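Local coordinates for protein lymphotactin (PDB 2NYZ) that acts as a chemokine of the C family, probably attracting lymphocytes but not monocytes or neutrophils, at residues C11-K25 with L34-C48. Numbering follows the deposited sequence.
Sequences CVSLTTQRLPVSRIK and LRAVIFITKRGLKVC
Lys42 and Lys25 each use both backbone N and side-chain NZ to bind carbonyls of the facing segment where strand 24-28 begins to pair with strand 37-41. The backbone N of Lys42 donates to Arg23 O at 2.7 Å, and its chain, extended until a bend at chi4 (67°), carries NZ to a hydrogen bond with Ile24 O at 2.8 Å. Lys25 N donates to Ile40 O, and Lys25 NZ donates to Lys42 O at 3.0 Å from above its carbonyl plane. Between them Ile24 and Thr41 form an antiparallel non-hydrogen-bonded pair. At the other end Thr15 N donates to Cys48 O at 2.9 Å in a nearly straight bond (166°), with Thr15 CG2 beside that oxygen; Thr15 OG1 in turn accepts from Gln17 N, an ST turn. A valine in place of Thr15 would probably leave Gln17 N without its acceptor, setting the ST turn loose. The Cys11–Cys48 disulfide (chi3 -85°), the single one characteristic of C chemokines, ties the N-terminal loop to strand 46-49, with Ile38 CG1 against Cys11 SG. Beside it, Leu14 CD2 packs on Ala36 CB and Cys48 CB. Farther along, Leu19 CD2 meets Val47 CG2 tip to tip at 3.5 Å, and Ile24 CG2 approaches the Phe39 ring obliquely. The loop thus lies along the three-stranded chemokine sheet, and helix 54-64 packs on Ile24 through Met63 and on Phe39 through Val56.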
loop_
_atom_site.group_PDB
_atom_site.type_symbol
_atom_site.label_atom_id
_atom_site.label_comp_id
_atom_site.label_asym_id
_atom_site.label_seq_id
_atom_site.Cartn_x
_atom_site.Cartn_y
_atom_site.Cartn_z
ATOM N N CYS D 11 -24.138 7.589 21.801
ATOM C CA CYS D 11 -22.884 7.965 21.170
ATOM C C CYS D 11 -22.159 6.680 20.825
ATOM O O CYS D 11 -22.076 5.765 21.635
ATOM C CB CYS D 11 -22.008 8.791 22.110
ATOM S SG CYS D 11 -22.545 10.501 22.446
ATOM N N VAL D 12 -21.639 6.608 19.611
ATOM C CA VAL D 12 -20.928 5.425 19.184
ATOM C C VAL D 12 -19.439 5.693 19.256
ATOM O O VAL D 12 -18.660 4.810 19.590
ATOM C CB VAL D 12 -21.321 5.060 17.758
ATOM C CG1 VAL D 12 -20.531 3.861 17.289
ATOM C CG2 VAL D 12 -22.814 4.787 17.706
ATOM N N SER D 13 -19.055 6.927 18.952
ATOM C CA SER D 13 -17.655 7.325 18.987
ATOM C C SER D 13 -17.485 8.629 19.764
ATOM O O SER D 13 -18.356 9.503 19.741
ATOM C CB SER D 13 -17.113 7.504 17.565
ATOM O OG SER D 13 -16.953 6.263 16.901
ATOM N N LEU D 14 -16.361 8.756 20.458
ATOM C CA LEU D 14 -16.091 9.956 21.230
ATOM C C LEU D 14 -15.099 10.808 20.458
ATOM O O LEU D 14 -14.172 10.281 19.838
ATOM C CB LEU D 14 -15.540 9.580 22.609
ATOM C CG LEU D 14 -16.458 8.720 23.494
ATOM C CD1 LEU D 14 -15.795 8.479 24.840
ATOM C CD2 LEU D 14 -17.800 9.414 23.691
ATOM N N THR D 15 -15.301 12.120 20.477
ATOM C CA THR D 15 -14.412 13.001 19.745
ATOM C C THR D 15 -12.997 12.793 20.206
ATOM O O THR D 15 -12.763 12.368 21.325
ATOM C CB THR D 15 -14.739 14.465 19.955
ATOM O OG1 THR D 15 -13.925 15.250 19.075
ATOM C CG2 THR D 15 -14.450 14.863 21.394
ATOM N N THR D 16 -12.050 13.109 19.339
ATOM C CA THR D 16 -10.653 12.939 19.676
ATOM C C THR D 16 -9.937 14.283 19.749
ATOM O O THR D 16 -8.724 14.341 19.952
ATOM C CB THR D 16 -9.963 12.020 18.661
ATOM O OG1 THR D 16 -8.591 11.869 19.025
ATOM C CG2 THR D 16 -10.071 12.598 17.257
ATOM N N GLN D 17 -10.707 15.355 19.590
ATOM C CA GLN D 17 -10.190 16.719 19.661
ATOM C C GLN D 17 -10.877 17.457 20.793
ATOM O O GLN D 17 -12.086 17.344 20.977
ATOM C CB GLN D 17 -10.463 17.482 18.368
ATOM C CG GLN D 17 -9.433 17.268 17.293
ATOM C CD GLN D 17 -10.033 16.640 16.071
ATOM O OE1 GLN D 17 -10.974 17.176 15.483
ATOM N NE2 GLN D 17 -9.497 15.493 15.676
ATOM N N ARG D 18 -10.110 18.223 21.552
ATOM C CA ARG D 18 -10.705 18.968 22.641
ATOM C C ARG D 18 -11.574 20.051 22.034
ATOM O O ARG D 18 -11.336 20.486 20.911
ATOM C CB ARG D 18 -9.623 19.592 23.519
ATOM C CG ARG D 18 -8.719 18.584 24.207
ATOM C CD ARG D 18 -7.778 19.306 25.146
ATOM N NE ARG D 18 -6.626 18.493 25.517
ATOM C CZ ARG D 18 -5.520 18.991 26.057
ATOM N NH1 ARG D 18 -5.421 20.297 26.286
ATOM N NH2 ARG D 18 -4.510 18.189 26.364
ATOM N N LEU D 19 -12.585 20.476 22.780
ATOM C CA LEU D 19 -13.504 21.508 22.327
ATOM C C LEU D 19 -13.403 22.708 23.272
ATOM O O LEU D 19 -13.508 22.559 24.488
ATOM C CB LEU D 19 -14.920 20.943 22.329
ATOM C CG LEU D 19 -16.002 21.578 21.459
ATOM C CD1 LEU D 19 -15.524 21.768 20.015
ATOM C CD2 LEU D 19 -17.209 20.667 21.510
ATOM N N PRO D 20 -13.179 23.916 22.728
ATOM C CA PRO D 20 -13.069 25.105 23.582
ATOM C C PRO D 20 -14.361 25.401 24.334
ATOM O O PRO D 20 -15.448 25.393 23.752
ATOM C CB PRO D 20 -12.735 26.220 22.593
ATOM C CG PRO D 20 -12.108 25.498 21.446
ATOM C CD PRO D 20 -12.966 24.271 21.317
ATOM N N VAL D 21 -14.239 25.659 25.629
ATOM C CA VAL D 21 -15.409 25.981 26.437
ATOM C C VAL D 21 -16.081 27.175 25.762
ATOM O O VAL D 21 -17.303 27.346 25.822
ATOM C CB VAL D 21 -14.994 26.337 27.897
ATOM C CG1 VAL D 21 -13.949 27.443 27.884
ATOM C CG2 VAL D 21 -16.210 26.749 28.708
ATOM N N SER D 22 -15.260 27.977 25.090
ATOM C CA SER D 22 -15.723 29.157 24.378
ATOM C C SER D 22 -16.509 28.799 23.117
ATOM O O SER D 22 -16.694 29.636 22.236
ATOM C CB SER D 22 -14.531 30.019 23.990
ATOM O OG SER D 22 -13.661 29.303 23.131
ATOM N N ARG D 23 -16.965 27.556 23.024
ATOM C CA ARG D 23 -17.722 27.115 21.860
ATOM C C ARG D 23 -18.913 26.291 22.296
ATOM O O ARG D 23 -19.821 26.040 21.506
ATOM C CB ARG D 23 -16.841 26.274 20.928
ATOM C CG ARG D 23 -15.876 27.074 20.068
ATOM C CD ARG D 23 -16.627 27.945 19.084
ATOM N NE ARG D 23 -15.723 28.668 18.196
ATOM C CZ ARG D 23 -15.014 29.733 18.551
ATOM N NH1 ARG D 23 -15.101 30.216 19.783
ATOM N NH2 ARG D 23 -14.209 30.316 17.674
ATOM N N ILE D 24 -18.906 25.863 23.555
ATOM C CA ILE D 24 -19.996 25.056 24.077
ATOM C C ILE D 24 -21.151 25.943 24.525
ATOM O O ILE D 24 -20.957 27.108 24.866
ATOM C CB ILE D 24 -19.555 24.224 25.281
ATOM C CG1 ILE D 24 -18.114 23.736 25.103
ATOM C CG2 ILE D 24 -20.496 23.059 25.453
ATOM C CD1 ILE D 24 -17.919 22.763 24.008
ATOM N N LYS D 25 -22.354 25.383 24.518
ATOM C CA LYS D 25 -23.542 26.112 24.928
ATOM C C LYS D 25 -24.120 25.393 26.133
ATOM O O LYS D 25 -24.392 26.004 27.160
ATOM C CB LYS D 25 -24.559 26.150 23.780
ATOM C CG LYS D 25 -25.892 26.827 24.105
ATOM C CD LYS D 25 -26.595 27.344 22.841
ATOM C CE LYS D 25 -26.879 26.237 21.834
ATOM N NZ LYS D 25 -27.282 26.792 20.507
ATOM N N LEU D 34 -21.811 3.035 26.574
ATOM C CA LEU D 34 -20.703 3.948 26.360
ATOM C C LEU D 34 -21.160 5.292 26.892
ATOM O O LEU D 34 -21.652 6.137 26.141
ATOM C CB LEU D 34 -20.382 4.061 24.869
ATOM C CG LEU D 34 -19.289 5.053 24.478
ATOM C CD1 LEU D 34 -17.975 4.644 25.110
ATOM C CD2 LEU D 34 -19.165 5.099 22.966
ATOM N N ARG D 35 -21.024 5.475 28.201
ATOM C CA ARG D 35 -21.429 6.723 28.832
ATOM C C ARG D 35 -20.563 7.839 28.274
ATOM O O ARG D 35 -19.383 7.630 27.979
ATOM C CB ARG D 35 -21.253 6.645 30.351
ATOM C CG ARG D 35 -21.931 7.783 31.091
ATOM C CD ARG D 35 -21.601 7.781 32.571
ATOM N NE ARG D 35 -20.227 8.208 32.823
ATOM C CZ ARG D 35 -19.889 9.164 33.682
ATOM N NH1 ARG D 35 -20.828 9.796 34.380
ATOM N NH2 ARG D 35 -18.612 9.494 33.839
ATOM N N ALA D 36 -21.146 9.024 28.128
ATOM C CA ALA D 36 -20.394 10.141 27.593
ATOM C C ALA D 36 -21.035 11.480 27.837
ATOM O O ALA D 36 -22.218 11.582 28.146
ATOM C CB ALA D 36 -20.176 9.955 26.106
ATOM N N VAL D 37 -20.213 12.507 27.694
ATOM C CA VAL D 37 -20.634 13.881 27.850
ATOM C C VAL D 37 -20.929 14.379 26.447
ATOM O O VAL D 37 -20.061 14.335 25.574
ATOM C CB VAL D 37 -19.510 14.745 28.431
ATOM C CG1 VAL D 37 -19.940 16.204 28.449
ATOM C CG2 VAL D 37 -19.152 14.264 29.824
ATOM N N ILE D 38 -22.151 14.840 26.219
ATOM C CA ILE D 38 -22.494 15.341 24.902
ATOM C C ILE D 38 -22.528 16.858 24.918
ATOM O O ILE D 38 -23.477 17.462 25.424
ATOM C CB ILE D 38 -23.873 14.836 24.431
ATOM C CG1 ILE D 38 -23.951 13.311 24.550
ATOM C CG2 ILE D 38 -24.091 15.230 22.977
ATOM C CD1 ILE D 38 -25.341 12.746 24.266
ATOM N N PHE D 39 -21.487 17.480 24.378
ATOM C CA PHE D 39 -21.449 18.934 24.327
ATOM C C PHE D 39 -22.304 19.414 23.153
ATOM O O PHE D 39 -22.400 18.743 22.125
ATOM C CB PHE D 39 -20.012 19.426 24.145
ATOM C CG PHE D 39 -19.123 19.154 25.317
ATOM C CD1 PHE D 39 -19.365 19.760 26.546
ATOM C CD2 PHE D 39 -18.030 18.310 25.193
ATOM C CE1 PHE D 39 -18.527 19.530 27.631
ATOM C CE2 PHE D 39 -17.188 18.074 26.270
ATOM C CZ PHE D 39 -17.434 18.683 27.492
ATOM N N ILE D 40 -22.939 20.566 23.309
ATOM C CA ILE D 40 -23.746 21.130 22.241
ATOM C C ILE D 40 -23.129 22.478 21.906
ATOM O O ILE D 40 -23.323 23.438 22.643
ATOM C CB ILE D 40 -25.191 21.341 22.690
ATOM C CG1 ILE D 40 -25.807 19.993 23.092
ATOM C CG2 ILE D 40 -25.985 21.989 21.573
ATOM C CD1 ILE D 40 -27.251 20.080 23.582
ATOM N N THR D 41 -22.378 22.549 20.811
ATOM C CA THR D 41 -21.729 23.794 20.419
ATOM C C THR D 41 -22.751 24.913 20.292
ATOM O O THR D 41 -23.949 24.663 20.133
ATOM C CB THR D 41 -20.978 23.659 19.082
ATOM O OG1 THR D 41 -21.913 23.705 17.998
ATOM C CG2 THR D 41 -20.209 22.345 19.041
ATOM N N LYS D 42 -22.269 26.147 20.349
ATOM C CA LYS D 42 -23.141 27.303 20.277
ATOM C C LYS D 42 -24.009 27.378 19.033
ATOM O O LYS D 42 -25.001 28.104 19.032
ATOM C CB LYS D 42 -22.324 28.588 20.441
ATOM C CG LYS D 42 -21.793 28.791 21.868
ATOM C CD LYS D 42 -21.000 30.083 22.007
ATOM C CE LYS D 42 -20.525 30.289 23.440
ATOM N NZ LYS D 42 -19.517 29.279 23.876
ATOM N N ARG D 43 -23.666 26.638 17.981
ATOM C CA ARG D 43 -24.502 26.682 16.785
ATOM C C ARG D 43 -25.331 25.412 16.569
ATOM O O ARG D 43 -25.981 25.261 15.531
ATOM C CB ARG D 43 -23.684 26.990 15.520
ATOM C CG ARG D 43 -24.556 27.611 14.407
ATOM C CD ARG D 43 -23.863 27.767 13.054
ATOM N NE ARG D 43 -22.788 28.759 13.046
ATOM C CZ ARG D 43 -21.555 28.540 13.499
ATOM N NH1 ARG D 43 -21.230 27.357 14.004
ATOM N NH2 ARG D 43 -20.639 29.500 13.440
ATOM N N GLY D 44 -25.307 24.494 17.532
ATOM C CA GLY D 44 -26.121 23.299 17.392
ATOM C C GLY D 44 -25.497 21.928 17.204
ATOM O O GLY D 44 -26.225 20.932 17.236
ATOM N N LEU D 45 -24.182 21.852 17.007
ATOM C CA LEU D 45 -23.521 20.562 16.819
ATOM C C LEU D 45 -23.450 19.806 18.137
ATOM O O LEU D 45 -23.351 20.411 19.198
ATOM C CB LEU D 45 -22.107 20.761 16.283
ATOM C CG LEU D 45 -21.999 21.521 14.956
ATOM C CD1 LEU D 45 -20.533 21.636 14.575
ATOM C CD2 LEU D 45 -22.785 20.810 13.861
ATOM N N LYS D 46 -23.500 18.484 18.079
ATOM C CA LYS D 46 -23.436 17.703 19.305
ATOM C C LYS D 46 -22.237 16.777 19.302
ATOM O O LYS D 46 -22.251 15.757 18.633
ATOM C CB LYS D 46 -24.712 16.881 19.480
ATOM C CG LYS D 46 -25.970 17.709 19.507
ATOM C CD LYS D 46 -27.174 16.814 19.646
ATOM C CE LYS D 46 -28.430 17.532 19.192
ATOM N NZ LYS D 46 -29.522 16.567 18.883
ATOM N N VAL D 47 -21.197 17.121 20.048
ATOM C CA VAL D 47 -20.035 16.259 20.087
ATOM C C VAL D 47 -19.991 15.497 21.405
ATOM O O VAL D 47 -20.252 16.046 22.472
ATOM C CB VAL D 47 -18.711 17.052 19.898
ATOM C CG1 VAL D 47 -18.984 18.357 19.150
ATOM C CG2 VAL D 47 -18.041 17.305 21.239
ATOM N N CYS D 48 -19.673 14.218 21.303
ATOM C CA CYS D 48 -19.568 13.347 22.451
ATOM C C CYS D 48 -18.128 13.417 22.918
ATOM O O CYS D 48 -17.211 13.550 22.106
ATOM C CB CYS D 48 -19.883 11.910 22.053
ATOM S SG CYS D 48 -21.453 11.641 21.165
#